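Local coordinates for natterin-like protein (Lethenteron camtschaticum, PDB 6IUL) that probably acts as a cytotoxic, pore-forming immune protein of the lamprey, joining a jacalin-like lectin domain to an aerolysin-type pore-forming region, at residues A[19-23]-A[53-57]; A[28-34]-A[45-51]. All blocks are in the same frame, centred on the assembly; numbering follows the deposited sequence.

Interaction 1 of 2, residues A[19-23]-A[53-57]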
loop_
_atom_site.group_PDB
_atom_site.type_symbol
_atom_site.label_atom_id
_atom_site.label_comp_id
_atom_site.label_asym_id
_atom_site.label_seq_id
_atom_site.Cartn_x
_atom_site.Cartn_y
_atom_site.Cartn_z
ATOM N N PHE A 19 2.205 -12.093 -42.123
ATOM C CA PHE A 19 1.267 -12.002 -40.991
ATOM C C PHE A 19 1.820 -11.107 -39.934
ATOM O O PHE A 19 3.046 -10.925 -39.839
ATOM C CB PHE A 19 0.943 -13.393 -40.430
ATOM C CG PHE A 19 2.144 -14.151 -39.870
ATOM C CD1 PHE A 19 2.559 -13.936 -38.574
ATOM C CD2 PHE A 19 2.851 -15.051 -40.648
ATOM C CE1 PHE A 19 3.648 -14.603 -38.058
ATOM C CE2 PHE A 19 3.947 -15.719 -40.156
ATOM C CZ PHE A 19 4.337 -15.516 -38.835
ATOM N N SER A 20 0.922 -10.529 -39.155
ATOM C CA SER A 20 1.274 -9.736 -37.982
ATOM C C SER A 20 0.221 -9.899 -36.915
ATOM O O SER A 20 -0.933 -9.690 -37.172
ATOM C CB SER A 20 1.404 -8.244 -38.343
ATOM O OG SER A 20 2.041 -7.504 -37.298
ATOM N N PHE A 21 0.633 -10.271 -35.707
ATOM C CA PHE A 21 -0.274 -10.465 -34.597
ATOM C C PHE A 21 0.354 -9.638 -33.489
ATOM O O PHE A 21 1.393 -10.022 -32.891
ATOM C CB PHE A 21 -0.344 -11.961 -34.224
ATOM C CG PHE A 21 -1.288 -12.275 -33.101
ATOM C CD1 PHE A 21 -2.611 -11.951 -33.209
ATOM C CD2 PHE A 21 -0.848 -12.889 -31.948
ATOM C CE1 PHE A 21 -3.482 -12.218 -32.195
ATOM C CE2 PHE A 21 -1.712 -13.156 -30.913
ATOM C CZ PHE A 21 -3.030 -12.849 -31.044
ATOM N N ASN A 22 -0.279 -8.510 -33.207
ATOM C CA ASN A 22 0.355 -7.434 -32.429
ATOM C C ASN A 22 -0.622 -6.835 -31.445
ATOM O O ASN A 22 -1.681 -6.402 -31.851
ATOM C CB ASN A 22 0.819 -6.363 -33.419
ATOM C CG ASN A 22 1.623 -5.258 -32.770
ATOM O OD1 ASN A 22 1.691 -5.170 -31.561
ATOM N ND2 ASN A 22 2.255 -4.404 -33.577
ATOM N N GLY A 23 -0.273 -6.786 -30.165
ATOM C CA GLY A 23 -1.132 -6.163 -29.136
ATOM C C GLY A 23 -0.887 -4.679 -28.914
ATOM O O GLY A 23 -1.414 -4.084 -27.963
ATOM N N ARG A 53 -6.919 -12.458 -27.027
ATOM C CA ARG A 53 -6.783 -12.723 -28.444
ATOM C C ARG A 53 -5.871 -13.942 -28.641
ATOM O O ARG A 53 -4.964 -14.201 -27.848
ATOM C CB ARG A 53 -6.217 -11.517 -29.188
ATOM C CG ARG A 53 -7.149 -10.296 -29.266
ATOM C CD ARG A 53 -6.386 -9.105 -29.826
ATOM N NE ARG A 53 -5.983 -9.301 -31.217
ATOM C CZ ARG A 53 -5.015 -8.628 -31.835
ATOM N NH1 ARG A 53 -4.708 -8.900 -33.111
ATOM N NH2 ARG A 53 -4.298 -7.713 -31.189
ATOM N N ARG A 54 -6.084 -14.647 -29.732
ATOM C CA ARG A 54 -5.403 -15.899 -30.000
ATOM C C ARG A 54 -5.359 -16.135 -31.500
ATOM O O ARG A 54 -6.359 -15.973 -32.188
ATOM C CB ARG A 54 -6.183 -17.003 -29.293
ATOM C CG ARG A 54 -5.878 -18.384 -29.753
ATOM C CD ARG A 54 -6.556 -19.390 -28.876
ATOM N NE ARG A 54 -7.990 -19.414 -29.074
ATOM C CZ ARG A 54 -8.647 -20.378 -29.676
ATOM N NH1 ARG A 54 -8.013 -21.401 -30.209
ATOM N NH2 ARG A 54 -9.962 -20.299 -29.776
ATOM N N GLU A 55 -4.199 -16.499 -32.013
ATOM C CA GLU A 55 -4.102 -16.773 -33.426
ATOM C C GLU A 55 -3.007 -17.780 -33.784
ATOM O O GLU A 55 -2.012 -17.889 -33.094
ATOM C CB GLU A 55 -3.902 -15.456 -34.192
ATOM C CG GLU A 55 -4.469 -15.510 -35.615
ATOM C CD GLU A 55 -4.490 -14.156 -36.344
ATOM O OE1 GLU A 55 -4.448 -14.165 -37.596
ATOM O OE2 GLU A 55 -4.503 -13.096 -35.690
ATOM N N THR A 56 -3.188 -18.437 -34.930
ATOM C CA THR A 56 -2.330 -19.473 -35.410
ATOM C C THR A 56 -1.789 -19.171 -36.798
ATOM O O THR A 56 -2.498 -18.711 -37.688
ATOM C CB THR A 56 -3.108 -20.810 -35.437
ATOM O OG1 THR A 56 -3.550 -21.144 -34.110
ATOM C CG2 THR A 56 -2.196 -21.925 -35.933
ATOM N N PHE A 57 -0.510 -19.443 -36.981
ATOM C CA PHE A 57 0.144 -19.326 -38.248
ATOM C C PHE A 57 0.885 -20.593 -38.582
ATOM O O PHE A 57 1.355 -21.291 -37.653
ATOM C CB PHE A 57 1.124 -18.150 -38.180
ATOM C CG PHE A 57 0.471 -16.880 -37.720
ATOM C CD1 PHE A 57 -0.381 -16.175 -38.565
ATOM C CD2 PHE A 57 0.647 -16.437 -36.426
ATOM C CE1 PHE A 57 -1.039 -15.033 -38.120
ATOM C CE2 PHE A 57 0.021 -15.311 -35.987
ATOM C CZ PHE A 57 -0.827 -14.610 -36.832
HETATM O O HOH W 1 -2.448 -7.696 -34.717
#

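Interaction 2 of 2, residues A[28-34]-A[45-51]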
loop_
_atom_site.group_PDB
_atom_site.type_symbol
_atom_site.label_atom_id
_atom_site.label_comp_id
_atom_site.label_asym_id
_atom_site.label_seq_id
_atom_site.Cartn_x
_atom_site.Cartn_y
_atom_site.Cartn_z
ATOM N N ALA A 28 -1.697 -4.978 -25.053
ATOM C CA ALA A 28 -1.813 -6.375 -24.676
ATOM C C ALA A 28 -0.503 -7.071 -25.047
ATOM O O ALA A 28 0.075 -6.771 -26.078
ATOM C CB ALA A 28 -2.986 -7.035 -25.382
ATOM N N THR A 29 -0.054 -7.990 -24.203
ATOM C CA THR A 29 1.235 -8.579 -24.344
ATOM C C THR A 29 1.178 -10.105 -24.436
ATOM O O THR A 29 0.170 -10.735 -24.227
ATOM C CB THR A 29 2.136 -8.180 -23.155
ATOM O OG1 THR A 29 1.556 -8.586 -21.923
ATOM C CG2 THR A 29 2.346 -6.676 -23.125
ATOM N N LEU A 30 2.303 -10.696 -24.772
ATOM C CA LEU A 30 2.402 -12.124 -24.968
ATOM C C LEU A 30 2.179 -12.849 -23.655
ATOM O O LEU A 30 2.894 -12.596 -22.708
ATOM C CB LEU A 30 3.785 -12.477 -25.530
ATOM C CG LEU A 30 4.064 -13.970 -25.703
ATOM C CD1 LEU A 30 3.144 -14.566 -26.774
ATOM C CD2 LEU A 30 5.540 -14.213 -26.041
ATOM N N GLN A 31 1.206 -13.759 -23.629
ATOM C CA GLN A 31 0.902 -14.555 -22.454
ATOM C C GLN A 31 1.340 -16.003 -22.623
ATOM O O GLN A 31 1.855 -16.622 -21.680
ATOM C CB GLN A 31 -0.596 -14.522 -22.118
ATOM C CG GLN A 31 -0.875 -15.349 -20.869
ATOM C CD GLN A 31 -2.191 -15.105 -20.177
ATOM O OE1 GLN A 31 -2.977 -14.226 -20.543
ATOM N NE2 GLN A 31 -2.470 -15.968 -19.200
ATOM N N LYS A 32 1.135 -16.540 -23.821
ATOM C CA LYS A 32 1.391 -17.918 -24.070
ATOM C C LYS A 32 1.787 -18.161 -25.533
ATOM O O LYS A 32 1.254 -17.552 -26.437
ATOM C CB LYS A 32 0.135 -18.713 -23.731
ATOM C CG LYS A 32 0.262 -20.234 -23.775
ATOM C CD LYS A 32 -1.104 -20.862 -23.403
ATOM C CE LYS A 32 -1.066 -22.363 -23.413
ATOM N NZ LYS A 32 -2.324 -22.925 -22.810
ATOM N N LEU A 33 2.677 -19.126 -25.746
ATOM C CA LEU A 33 3.120 -19.518 -27.067
ATOM C C LEU A 33 3.145 -21.032 -27.173
ATOM O O LEU A 33 3.527 -21.733 -26.234
ATOM C CB LEU A 33 4.532 -19.034 -27.255
ATOM C CG LEU A 33 5.277 -19.426 -28.493
ATOM C CD1 LEU A 33 4.563 -18.824 -29.673
ATOM C CD2 LEU A 33 6.751 -18.979 -28.506
ATOM N N SER A 34 2.758 -21.547 -28.329
ATOM C CA SER A 34 2.870 -22.950 -28.630
ATOM C C SER A 34 3.449 -23.137 -30.041
ATOM O O SER A 34 3.040 -22.469 -30.972
ATOM C CB SER A 34 1.497 -23.615 -28.497
ATOM O OG SER A 34 1.590 -24.967 -28.847
ATOM N N VAL A 45 2.904 -21.929 -35.283
ATOM C CA VAL A 45 2.914 -21.253 -34.007
ATOM C C VAL A 45 1.489 -20.834 -33.666
ATOM O O VAL A 45 0.762 -20.363 -34.526
ATOM C CB VAL A 45 3.836 -20.023 -34.139
ATOM C CG1 VAL A 45 3.523 -18.986 -33.139
ATOM C CG2 VAL A 45 5.284 -20.419 -33.988
ATOM N N GLN A 46 1.099 -21.006 -32.425
ATOM C CA GLN A 46 -0.099 -20.389 -31.905
ATOM C C GLN A 46 0.275 -19.434 -30.729
ATOM O O GLN A 46 1.066 -19.774 -29.851
ATOM C CB GLN A 46 -1.054 -21.469 -31.476
ATOM C CG GLN A 46 -2.356 -21.031 -30.833
ATOM C CD GLN A 46 -3.406 -22.126 -30.786
ATOM O OE1 GLN A 46 -3.345 -23.063 -30.005
ATOM N NE2 GLN A 46 -4.394 -21.966 -31.619
ATOM N N VAL A 47 -0.310 -18.253 -30.719
ATOM C CA VAL A 47 0.064 -17.200 -29.810
ATOM C C VAL A 47 -1.182 -16.645 -29.141
ATOM O O VAL A 47 -2.214 -16.363 -29.807
ATOM C CB VAL A 47 0.718 -16.041 -30.602
ATOM C CG1 VAL A 47 1.102 -14.886 -29.687
ATOM C CG2 VAL A 47 1.924 -16.516 -31.411
ATOM N N TRP A 48 -1.070 -16.456 -27.825
ATOM C CA TRP A 48 -2.138 -15.851 -27.011
ATOM C C TRP A 48 -1.640 -14.532 -26.378
ATOM O O TRP A 48 -0.507 -14.477 -25.842
ATOM C CB TRP A 48 -2.509 -16.760 -25.850
ATOM C CG TRP A 48 -3.174 -18.061 -26.175
ATOM C CD1 TRP A 48 -4.490 -18.363 -25.969
ATOM C CD2 TRP A 48 -2.551 -19.268 -26.648
ATOM N NE1 TRP A 48 -4.724 -19.678 -26.297
ATOM C CE2 TRP A 48 -3.556 -20.261 -26.714
ATOM C CE3 TRP A 48 -1.250 -19.607 -27.000
ATOM C CZ2 TRP A 48 -3.298 -21.587 -27.167
ATOM C CZ3 TRP A 48 -0.970 -20.885 -27.420
ATOM C CH2 TRP A 48 -1.997 -21.885 -27.503
ATOM N N LEU A 49 -2.460 -13.494 -26.440
ATOM C CA LEU A 49 -2.161 -12.229 -25.783
ATOM C C LEU A 49 -2.962 -12.082 -24.504
ATOM O O LEU A 49 -3.929 -12.787 -24.291
ATOM C CB LEU A 49 -2.417 -11.069 -26.704
ATOM C CG LEU A 49 -1.688 -11.121 -28.037
ATOM C CD1 LEU A 49 -2.001 -9.894 -28.887
ATOM C CD2 LEU A 49 -0.190 -11.263 -27.825
ATOM N N THR A 50 -2.540 -11.171 -23.631
ATOM C CA THR A 50 -3.150 -11.022 -22.313
ATOM C C THR A 50 -4.582 -10.449 -22.369
ATOM O O THR A 50 -5.254 -10.493 -21.350
ATOM C CB THR A 50 -2.329 -10.116 -21.408
ATOM O OG1 THR A 50 -2.074 -8.885 -22.095
ATOM C CG2 THR A 50 -1.029 -10.785 -21.001
ATOM N N ASP A 51 -5.042 -9.970 -23.522
ATOM C CA ASP A 51 -6.456 -9.585 -23.710
ATOM C C ASP A 51 -7.322 -10.720 -24.298
ATOM O O ASP A 51 -8.409 -10.481 -24.753
ATOM C CB ASP A 51 -6.583 -8.352 -24.635
ATOM C CG ASP A 51 -6.085 -8.619 -26.062
ATOM O OD1 ASP A 51 -5.591 -9.739 -26.335
ATOM O OD2 ASP A 51 -6.149 -7.704 -26.943
HETATM O O HOH W 2 -4.712 -12.130 -19.650
#

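Interaction 1 of 2, residues A[19-23]-A[53-57]
Strands that do not pair can still be joined by their side chains, and 19-22 and 54-57 illustrate how: they run nearly antiparallel (156°) with axes 9.0 Å apart, too far for backbone pairing. Aromatic contacts dominate. The rings of Phe19 and Phe57 form an offset stack, centroids 4.1 Å apart and planes 14° from parallel, and Phe57 CZ also reaches Phe21 CB at 3.7 Å. The buried Phe21 ring receives Glu55 CB over one face in a CH-pi contact, 4.0 Å from its centroid. In the jacalin-like domain this is packing between sheets: 17-22 pairs with 124-131, whereas 54-58 edges the sheet that includes 42-49, and Phe21 reaches across to Val47 and Leu49. Polar links gather at the 23/53 end. Arg53 curls back so that NH2 donates to Asn22 O (3.0 Å), while one face of its guanidinium lies against Phe21 CE1. Water 1 accepts from both Arg53 NH1 (3.0 Å) and Asn22 N (2.8 Å).

Interaction 2 of 2, residues A[28-34]-A[45-51]
Backbone hydrogen bonds set the register of these two antiparallel strands. Ser34 and Gln46 form a hydrogen-bonded pair with both bonds in place, Ser34 N to Gln46 O at 2.9 Å and Gln46 N to Ser34 O at 2.8 Å. Trp48 N donates to Lys32 O (2.9 Å), but Trp48 O receives two amides, Gln31 N at 2.9 Å and, weakly, Lys32 N at 3.3 Å. Two residues thus stand opposite one, the definition of a classic beta bulge, and the register shifts by one before Leu30 meets Leu49. Beyond the bulge, the Thr50 amide donates to Thr29 O (2.8 Å), and Thr50 OG1, also bonded to Asn204 O, accepts from Thr29 N (3.1 Å). Water 2 donates to Gln31 OE1 (2.9 Å) and Thr50 O (2.4 Å), while Gln31 NE2 is hydrogen-bonded to Glu68 OE1.

On the face carrying Lys32, Ser34, Gln46 and Trp48, the extended lysine lies over the indole. Its CD sits 3.9 Å and its NZ 4.9 Å from the centroid of the Trp48 six-membered ring, combining CH-pi and cation-pi contacts; a long, weak ion pair also links NZ to Glu66. Ser34 CB meets the indole edge at Trp48 CZ3 (3.8 Å). On the opposite face, with Leu33 and Val47, Leu33 CD1 touches Val45 CG1 (3.6 Å), and Leu30 CD1 reaches Val47 CG1 (3.6 Å). Val47 in turn packs on Phe21 and Val127, and Leu30 on Phe69 and Cys124. The whole is a bulged beta hairpin, 30-37 with 42-49, at the centre of a four-stranded antiparallel sheet, one wall of what is probably, as in the jacalin family, a beta-prism.

In the fold
The two contacts, whose centres lie 8 Å apart, present a beta domain held both within a sheet and between sheets. Along the chain the order is 19-23, 28-34, 45-51, 53-57, so interaction 2 is nested inside the loop closed by interaction 1. Strand 42-49 connects them: it pairs with 30-37 on one side and with 54-58 on the other, where Val45 and Val47 probably hydrogen-bond with Phe57 and Glu55. Interaction 2 therefore builds the interior of the four-stranded sheet, and interaction 1 ties its outer strand to 17-22 of another sheet. Together they join two walls of the probable beta-prism of the jacalin-like domain, a family associated with carbohydrate recognition.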